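Local coordinates for intracellular protein transport protein USO1 (Saccharomyces cerevisiae S288c, PDB 6LSU), which is required for protein transport from the endoplasmic reticulum to the Golgi complex, acting as a membrane tether whose globular head is the part described here, at residues Gly592-Thr597 against Tyr636-Lys641; Ala596-Leu601 against Glu642-Arg647. All blocks are in the same frame, centred on the assembly; numbering follows the deposited sequence.

Contact 1 of 2, residues Gly592-Thr597 against Tyr636-Lys641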
# COMPACT_ATOMS: atom_id res chain seq x y z
N GLY A 592 -28.67 -4.29 19.75
CA GLY A 592 -29.22 -5.63 19.47
C GLY A 592 -28.77 -6.68 20.48
O GLY A 592 -28.83 -7.87 20.13
N ASP A 593 -28.33 -6.30 21.67
CA ASP A 593 -27.87 -7.26 22.70
C ASP A 593 -28.63 -6.96 24.02
O ASP A 593 -28.18 -6.16 24.87
CB ASP A 593 -26.33 -7.28 22.75
CG ASP A 593 -25.73 -8.30 23.70
OD1 ASP A 593 -26.49 -9.02 24.33
OD2 ASP A 593 -24.49 -8.36 23.81
N PHE A 594 -29.76 -7.63 24.18
CA PHE A 594 -30.65 -7.59 25.38
C PHE A 594 -29.86 -7.84 26.67
O PHE A 594 -29.97 -7.05 27.59
CB PHE A 594 -31.80 -8.58 25.18
CG PHE A 594 -32.83 -8.09 24.18
CD1 PHE A 594 -32.71 -8.39 22.83
CD2 PHE A 594 -33.91 -7.32 24.59
CE1 PHE A 594 -33.66 -7.92 21.92
CE2 PHE A 594 -34.85 -6.86 23.68
CZ PHE A 594 -34.72 -7.16 22.34
N LYS A 595 -29.08 -8.91 26.77
CA LYS A 595 -28.33 -9.20 28.01
C LYS A 595 -27.34 -8.07 28.30
O LYS A 595 -27.04 -7.83 29.49
CB LYS A 595 -27.56 -10.53 27.92
CG LYS A 595 -28.37 -11.73 27.46
CD LYS A 595 -27.88 -13.06 28.03
CE LYS A 595 -28.01 -14.24 27.08
NZ LYS A 595 -29.30 -14.24 26.36
N ALA A 596 -26.76 -7.45 27.27
CA ALA A 596 -25.78 -6.35 27.47
C ALA A 596 -26.55 -5.12 27.95
O ALA A 596 -25.97 -4.37 28.76
CB ALA A 596 -24.97 -6.07 26.23
N THR A 597 -27.77 -4.90 27.44
CA THR A 597 -28.61 -3.74 27.82
C THR A 597 -29.01 -3.90 29.30
O THR A 597 -28.93 -2.93 30.05
CB THR A 597 -29.82 -3.57 26.90
OG1 THR A 597 -29.39 -3.12 25.61
CG2 THR A 597 -30.80 -2.53 27.41
N TYR A 636 -32.39 2.17 25.81
CA TYR A 636 -33.87 2.12 25.87
C TYR A 636 -34.40 1.05 24.90
O TYR A 636 -35.15 0.17 25.33
CB TYR A 636 -34.51 3.50 25.66
CG TYR A 636 -35.99 3.34 25.48
CD1 TYR A 636 -36.74 2.68 26.43
CD2 TYR A 636 -36.62 3.75 24.33
CE1 TYR A 636 -38.09 2.43 26.26
CE2 TYR A 636 -37.97 3.52 24.14
CZ TYR A 636 -38.70 2.87 25.11
OH TYR A 636 -40.03 2.64 24.93
N GLU A 637 -33.98 1.11 23.63
CA GLU A 637 -34.45 0.26 22.49
C GLU A 637 -34.31 -1.26 22.74
O GLU A 637 -35.05 -2.03 22.11
CB GLU A 637 -33.62 0.57 21.25
CG GLU A 637 -34.02 -0.24 20.04
CD GLU A 637 -35.20 0.33 19.28
OE1 GLU A 637 -36.01 -0.46 18.75
OE2 GLU A 637 -35.28 1.58 19.19
N PHE A 638 -33.38 -1.68 23.59
CA PHE A 638 -33.18 -3.13 23.85
C PHE A 638 -33.44 -3.40 25.33
O PHE A 638 -33.05 -4.48 25.82
CB PHE A 638 -31.80 -3.51 23.27
CG PHE A 638 -31.68 -3.17 21.80
CD1 PHE A 638 -32.35 -3.92 20.84
CD2 PHE A 638 -30.95 -2.07 21.36
CE1 PHE A 638 -32.27 -3.60 19.49
CE2 PHE A 638 -30.86 -1.76 20.01
CZ PHE A 638 -31.51 -2.53 19.07
N SER A 639 -34.12 -2.48 26.02
CA SER A 639 -34.73 -2.68 27.37
C SER A 639 -35.99 -3.53 27.23
O SER A 639 -36.74 -3.33 26.25
CB SER A 639 -35.08 -1.37 27.99
OG SER A 639 -36.12 -0.75 27.24
N SER A 640 -36.26 -4.41 28.19
CA SER A 640 -37.52 -5.19 28.29
C SER A 640 -38.22 -4.92 29.64
O SER A 640 -37.67 -4.15 30.48
CB SER A 640 -37.27 -6.66 28.06
OG SER A 640 -36.92 -7.33 29.27
N LYS A 641 -39.39 -5.54 29.84
CA LYS A 641 -40.18 -5.52 31.09
C LYS A 641 -39.32 -5.99 32.27
O LYS A 641 -39.50 -5.42 33.37
CB LYS A 641 -41.35 -6.50 31.01
CG LYS A 641 -42.60 -5.98 30.33
CD LYS A 641 -43.52 -7.10 29.88
CE LYS A 641 -43.58 -8.27 30.85
NZ LYS A 641 -44.82 -9.07 30.69

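Contact 2 of 2, residues Ala596-Leu601 against Glu642-Arg647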
# COMPACT_ATOMS: atom_id res chain seq x y z
N ALA A 596 -26.76 -7.45 27.27
CA ALA A 596 -25.78 -6.35 27.47
C ALA A 596 -26.55 -5.12 27.95
O ALA A 596 -25.97 -4.37 28.76
CB ALA A 596 -24.97 -6.07 26.23
N THR A 597 -27.77 -4.90 27.44
CA THR A 597 -28.61 -3.74 27.82
C THR A 597 -29.01 -3.90 29.30
O THR A 597 -28.93 -2.93 30.05
CB THR A 597 -29.82 -3.57 26.90
OG1 THR A 597 -29.39 -3.12 25.61
CG2 THR A 597 -30.80 -2.53 27.41
N ASN A 598 -29.35 -5.11 29.73
CA ASN A 598 -29.73 -5.40 31.13
C ASN A 598 -28.54 -5.13 32.05
O ASN A 598 -28.77 -4.63 33.19
CB ASN A 598 -30.28 -6.82 31.29
CG ASN A 598 -31.65 -6.97 30.65
OD1 ASN A 598 -32.18 -6.03 30.05
ND2 ASN A 598 -32.23 -8.15 30.75
N ASP A 599 -27.32 -5.43 31.61
CA ASP A 599 -26.13 -5.25 32.48
C ASP A 599 -25.96 -3.75 32.65
O ASP A 599 -25.64 -3.32 33.77
CB ASP A 599 -24.89 -5.93 31.90
CG ASP A 599 -24.84 -7.42 32.15
OD1 ASP A 599 -25.90 -8.03 32.44
OD2 ASP A 599 -23.73 -7.97 32.05
N PHE A 600 -26.20 -2.99 31.57
CA PHE A 600 -26.02 -1.51 31.57
C PHE A 600 -27.04 -0.85 32.51
O PHE A 600 -26.63 -0.07 33.39
CB PHE A 600 -26.15 -0.95 30.15
CG PHE A 600 -25.98 0.54 30.06
CD1 PHE A 600 -24.81 1.12 30.51
CD2 PHE A 600 -27.00 1.37 29.59
CE1 PHE A 600 -24.61 2.49 30.44
CE2 PHE A 600 -26.83 2.74 29.54
CZ PHE A 600 -25.62 3.30 29.94
N LEU A 601 -28.32 -1.19 32.32
CA LEU A 601 -29.53 -0.66 33.04
C LEU A 601 -29.52 -1.06 34.52
O LEU A 601 -30.31 -0.52 35.26
CB LEU A 601 -30.80 -1.23 32.40
CG LEU A 601 -31.12 -0.68 31.01
CD1 LEU A 601 -32.41 -1.25 30.50
CD2 LEU A 601 -31.18 0.81 30.97
N GLU A 642 -38.48 -7.01 32.06
CA GLU A 642 -37.69 -7.65 33.15
C GLU A 642 -36.22 -7.21 33.06
O GLU A 642 -35.37 -7.91 33.68
CB GLU A 642 -37.86 -9.18 33.14
CG GLU A 642 -38.90 -9.71 34.13
CD GLU A 642 -38.56 -9.67 35.63
OE1 GLU A 642 -37.62 -8.95 36.05
OE2 GLU A 642 -39.26 -10.37 36.39
N SER A 643 -35.90 -6.09 32.40
CA SER A 643 -34.58 -5.43 32.57
C SER A 643 -34.52 -4.84 33.97
O SER A 643 -35.49 -4.20 34.40
CB SER A 643 -34.29 -4.32 31.57
OG SER A 643 -34.75 -4.62 30.26
N PRO A 644 -33.35 -4.91 34.66
CA PRO A 644 -33.20 -4.40 36.02
C PRO A 644 -33.71 -2.97 36.25
O PRO A 644 -34.19 -2.70 37.30
CB PRO A 644 -31.68 -4.45 36.23
CG PRO A 644 -31.25 -5.61 35.39
CD PRO A 644 -32.09 -5.46 34.14
N PHE A 645 -33.55 -2.10 35.26
CA PHE A 645 -34.29 -0.82 35.19
C PHE A 645 -35.40 -1.09 34.20
O PHE A 645 -35.16 -1.08 33.00
CB PHE A 645 -33.34 0.32 34.84
CG PHE A 645 -33.85 1.72 35.08
CD1 PHE A 645 -35.19 2.06 34.94
CD2 PHE A 645 -32.95 2.74 35.34
CE1 PHE A 645 -35.60 3.38 35.07
CE2 PHE A 645 -33.38 4.05 35.48
CZ PHE A 645 -34.70 4.38 35.34
N PRO A 646 -36.63 -1.41 34.67
CA PRO A 646 -37.73 -1.79 33.79
C PRO A 646 -37.94 -0.78 32.68
O PRO A 646 -37.69 0.37 32.95
CB PRO A 646 -38.93 -1.85 34.74
CG PRO A 646 -38.28 -2.30 36.02
CD PRO A 646 -37.04 -1.44 36.09
N ARG A 647 -38.40 -1.27 31.52
CA ARG A 647 -38.52 -0.50 30.25
C ARG A 647 -39.33 0.77 30.52
O ARG A 647 -38.79 1.85 30.30
CB ARG A 647 -39.11 -1.39 29.15
CG ARG A 647 -39.40 -0.66 27.84
CD ARG A 647 -40.04 -1.58 26.81
NE ARG A 647 -40.09 -0.98 25.49
CZ ARG A 647 -39.06 -0.86 24.66
NH1 ARG A 647 -37.85 -1.29 25.00
NH2 ARG A 647 -39.24 -0.30 23.49

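Contact 1 of 2, residues Gly592-Thr597 against Tyr636-Lys641
Two phenyl rings, Phe638 and Phe594, meet in a T-shaped pair, the edge of the first directed at the face of the second; their centroids are 6.0 Å apart and their planes stand at 88°. One face of the Phe638 ring receives the backbone of Gly592: its N sits over the ring centre, and its CA lies 3.8 Å from the centroid, 16° off the normal, which meets the geometry of a CH-pi contact. On the opposite face lies CG of the preceding residue, Glu637, offset toward the rim. At the edge, near the ring plane, Phe594 CZ comes to 4.3 Å from Phe638 CD1. Gly592 has a positive phi, a conformation that by itself favours glycine, and only backbone meets the ring there.

Thr597 approaches from the helix, its side chain crossing that of Phe638 at about a right angle. The two branches divide the work. OG1 is 3.4 Å from Phe638 CB and makes a weak hydrogen bond to Asp593 O, while CG2, anti to the backbone N, lies 3.4 Å from Phe638 O, an oxygen that Phe594 CD2 also touches obliquely. No hydrogen bond crosses the contact. Asp593 OD1 and Ser639 N are paired within their own segments, the latter with Tyr636 O at 2.9 Å; Asp593 OD2 and Glu637 OE1 make weak, long ion pairs with Arg539 and Arg715.

Phe638 is the first residue to leave helical geometry after helix 622-637, and its ring also meets that of Phe591. The contact therefore joins the start of one helix to the end of another, with a buried phenyl ring between them. Dispersion and ring quadrupole effects should supply most of the cohesion, with one weak N-cap bond, from Ala596 N to Asp593 OD1 (3.3 Å), at the start of helix 594-601.

Contact 2 of 2, residues Ala596-Leu601 against Glu642-Arg647
Leu601 and Phe645 form the buried side of this contact, their CB atoms 3.8 Å apart. Leu601 CD1 extends to 3.8 Å from Ser643 CB, so one leucine side chain touches two residues of the loop. Phe645 has CG anti to its backbone N (chi1 -165°): CB faces the helix while the ring leads away, making edge-to-face pairs with Tyr650 and Phe653 and a cation-pi contact with Lys604.

The more open side belongs to exposed Pro644 and partly exposed Asn598, although Ser643, which meets Asn598, is buried. Asn598 has CG beside its own backbone N (chi1 -70°), and its carboxamide end comes closer to the loop than its CB direction suggests. Ser643 OG accepts from Ser640 N, and it also lies 2.9 Å from Asn598 OD1, a possible hydrogen bond whose proton is not settled. Pro644 crosses the Asn598 side chain at about a right angle; its CD is 3.6 Å from Asn598 CB, and its CG lies 3.5 Å from Asn598 O.

Closest CA pairs are Asn598 with Ser643 (5.1 Å) and Leu601 with Phe645 (5.2 Å), which places the loop alongside one flank of the helix. Pro646 then takes the N-cap position of helix 647-658. A linker between successive helices, folded back on an earlier helix, fits the stacked helices of the armadillo-repeat globular head.

In the fold
Both contacts use helix 594-601, within ARM 10, and share Ala596 and Thr597; their centres are only 6 Å apart, far from the centre of the elongated chain. Contact 1 is the more buried, aromatic and without cross-segment hydrogen bonds, whereas contact 2 is partly exposed and mixes aliphatic packing with a polar rim. Together they follow one continuous run, from the end of helix 622-637 through the loop to the start of helix 647-658, along the same helix. Leu601 CD1 connects them, lying 3.7 Å from Ser639 CB, and a probable hydrogen bond from Arg647 N to Ser640 O (3.2 Å) links Ser640, early in the loop, to Arg647 at the start of helix 647-658.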